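Local coordinates for protein flagellar assembly factor FliW (Geobacillus thermodenitrificans, PDB 5DMD) that probably binds the translational repressor CsrA, relieving its block on flagellin synthesis, and probably also binds flagellin to assist flagellum assembly, at residues A[100-104]-A[137-142]. The protein carries 1 engineered substitution. Residue numbers count along the deposited sequence, not the author numbering.
Sequences DPFDD and RLFPEK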
loop_
_atom_site.group_PDB
_atom_site.type_symbol
_atom_site.label_atom_id
_atom_site.label_comp_id
_atom_site.label_asym_id
_atom_site.label_seq_id
_atom_site.Cartn_x
_atom_site.Cartn_y
_atom_site.Cartn_z
ATOM N N ASP A 100 -17.285 -3.108 7.900
ATOM C CA ASP A 100 -17.965 -4.057 8.785
ATOM C C ASP A 100 -19.353 -4.310 8.214
ATOM O O ASP A 100 -20.174 -3.375 8.160
ATOM C CB ASP A 100 -18.076 -3.494 10.202
ATOM C CG ASP A 100 -18.213 -4.580 11.251
ATOM O OD1 ASP A 100 -18.044 -5.768 10.907
ATOM O OD2 ASP A 100 -18.489 -4.245 12.422
ATOM N N PRO A 101 -19.667 -5.527 7.752
ATOM C CA PRO A 101 -18.833 -6.734 7.784
ATOM C C PRO A 101 -17.685 -6.653 6.796
ATOM O O PRO A 101 -17.718 -5.847 5.868
ATOM C CB PRO A 101 -19.822 -7.844 7.414
ATOM C CG PRO A 101 -20.883 -7.178 6.579
ATOM C CD PRO A 101 -20.838 -5.692 6.872
ATOM N N PHE A 102 -16.661 -7.490 6.977
ATOM C CA PHE A 102 -15.461 -7.374 6.155
ATOM C C PHE A 102 -15.758 -7.570 4.674
ATOM O O PHE A 102 -15.027 -7.047 3.825
ATOM C CB PHE A 102 -14.407 -8.388 6.593
ATOM C CG PHE A 102 -13.136 -8.291 5.807
ATOM C CD1 PHE A 102 -12.774 -9.293 4.922
ATOM C CD2 PHE A 102 -12.316 -7.189 5.942
ATOM C CE1 PHE A 102 -11.613 -9.194 4.193
ATOM C CE2 PHE A 102 -11.152 -7.084 5.216
ATOM C CZ PHE A 102 -10.801 -8.084 4.340
ATOM N N ASP A 103 -16.820 -8.308 4.340
ATOM C CA ASP A 103 -17.108 -8.640 2.953
ATOM C C ASP A 103 -17.528 -7.429 2.132
ATOM O O ASP A 103 -17.690 -7.558 0.917
ATOM C CB ASP A 103 -18.219 -9.692 2.898
ATOM C CG ASP A 103 -18.301 -10.380 1.558
ATOM O OD1 ASP A 103 -17.347 -11.110 1.226
ATOM O OD2 ASP A 103 -19.317 -10.196 0.843
ATOM N N ASP A 104 -17.725 -6.266 2.752
ATOM C CA ASP A 104 -18.012 -5.032 2.035
ATOM C C ASP A 104 -16.763 -4.188 1.821
ATOM O O ASP A 104 -16.861 -3.046 1.362
ATOM C CB ASP A 104 -19.081 -4.224 2.774
ATOM C CG ASP A 104 -20.455 -4.858 2.688
ATOM O OD1 ASP A 104 -20.653 -5.754 1.836
ATOM O OD2 ASP A 104 -21.332 -4.469 3.490
ATOM N N ARG A 137 -14.905 -3.364 -4.826
ATOM C CA ARG A 137 -15.174 -4.442 -3.878
ATOM C C ARG A 137 -14.205 -5.606 -4.056
ATOM O O ARG A 137 -13.943 -6.062 -5.172
ATOM C CB ARG A 137 -16.603 -4.975 -4.034
ATOM C CG ARG A 137 -17.700 -4.105 -3.444
ATOM C CD ARG A 137 -19.095 -4.724 -3.671
ATOM N NE ARG A 137 -19.208 -6.059 -3.093
ATOM C CZ ARG A 137 -19.586 -6.305 -1.845
ATOM N NH1 ARG A 137 -19.860 -5.323 -0.999
ATOM N NH2 ARG A 137 -19.667 -7.566 -1.426
ATOM N N LEU A 138 -13.717 -6.122 -2.924
ATOM C CA LEU A 138 -12.902 -7.333 -2.939
ATOM C C LEU A 138 -13.738 -8.576 -3.197
ATOM O O LEU A 138 -13.201 -9.597 -3.632
ATOM C CB LEU A 138 -12.183 -7.505 -1.600
ATOM C CG LEU A 138 -10.841 -6.798 -1.418
ATOM C CD1 LEU A 138 -10.976 -5.279 -1.505
ATOM C CD2 LEU A 138 -10.249 -7.205 -0.074
ATOM N N PHE A 139 -15.030 -8.533 -2.884
ATOM C CA PHE A 139 -15.882 -9.707 -2.951
ATOM C C PHE A 139 -17.108 -9.420 -3.803
ATOM O O PHE A 139 -17.569 -8.276 -3.881
ATOM C CB PHE A 139 -16.349 -10.118 -1.543
ATOM C CG PHE A 139 -15.215 -10.393 -0.596
ATOM C CD1 PHE A 139 -14.644 -11.655 -0.523
ATOM C CD2 PHE A 139 -14.729 -9.398 0.226
ATOM C CE1 PHE A 139 -13.594 -11.908 0.343
ATOM C CE2 PHE A 139 -13.679 -9.642 1.096
ATOM C CZ PHE A 139 -13.113 -10.901 1.155
ATOM N N PRO A 140 -17.659 -10.440 -4.457
ATOM C CA PRO A 140 -18.892 -10.225 -5.218
ATOM C C PRO A 140 -20.030 -9.797 -4.302
ATOM O O PRO A 140 -20.000 -9.987 -3.087
ATOM C CB PRO A 140 -19.166 -11.591 -5.856
ATOM C CG PRO A 140 -18.425 -12.566 -5.012
ATOM C CD PRO A 140 -17.221 -11.846 -4.482
ATOM N N GLU A 141 -21.030 -9.171 -4.900
ATOM C CA GLU A 141 -22.195 -8.758 -4.136
ATOM C C GLU A 141 -22.958 -9.985 -3.642
ATOM O O GLU A 141 -23.112 -10.968 -4.369
ATOM C CB GLU A 141 -23.099 -7.920 -5.036
ATOM C CG GLU A 141 -22.579 -6.511 -5.295
ATOM C CD GLU A 141 -22.745 -5.591 -4.098
ATOM O OE1 GLU A 141 -22.489 -4.377 -4.243
ATOM O OE2 GLU A 141 -23.145 -6.069 -3.017
ATOM N N LYS A 142 -23.411 -9.949 -2.386
ATOM C CA LYS A 142 -24.270 -11.026 -1.910
ATOM C C LYS A 142 -25.735 -10.648 -1.812
ATOM O O LYS A 142 -26.586 -11.524 -1.941
ATOM C CB LYS A 142 -23.848 -11.555 -0.538
ATOM C CG LYS A 142 -22.577 -12.365 -0.504
ATOM C CD LYS A 142 -22.484 -13.039 0.852
ATOM C CE LYS A 142 -22.217 -12.033 1.942
ATOM N NZ LYS A 142 -20.809 -11.624 1.939
HETATM O O HOH W 1 -16.239 -6.431 -1.067
HETATM O O HOH W 2 -19.367 -2.633 -0.596
#
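R137, at the end of strand 136-137, reaches both acidic residues of the 3-10 turn 102-104. R137 NH1 donates to D104 OD1 at 3.0 Å, nearly in line, in a charged hydrogen bond. R137 NH2 lies 3.5 Å from D103 OD2, a salt bridge. A water accepts from R137 NH1 and donates to D104 O. The same guanidinium turns back on its own segment: R137 NE bonds F139 O at 2.9 Å and R137 NH2 bonds P140 O at 3.0 Å. The backbone of L138 bonds T105, next to where strand 136-137 pairs antiparallel with strand 106-116 in the FliW β-sheet. There the loop between strands 90-97 and 106-116 meets the C-terminal tail. F139 N donates to a second water, which donates to D103 O. The F139 ring touches F102, F139 CE2 to F102 CE1 at 3.7 Å; F102 in turn meets F45. E141 adds a long, charge-only contact to R137. K142 NZ is modelled 2.3 Å from D103 OD2, a very short salt bridge; this NZ sits too close to a neighbouring atom, so its place is less sure.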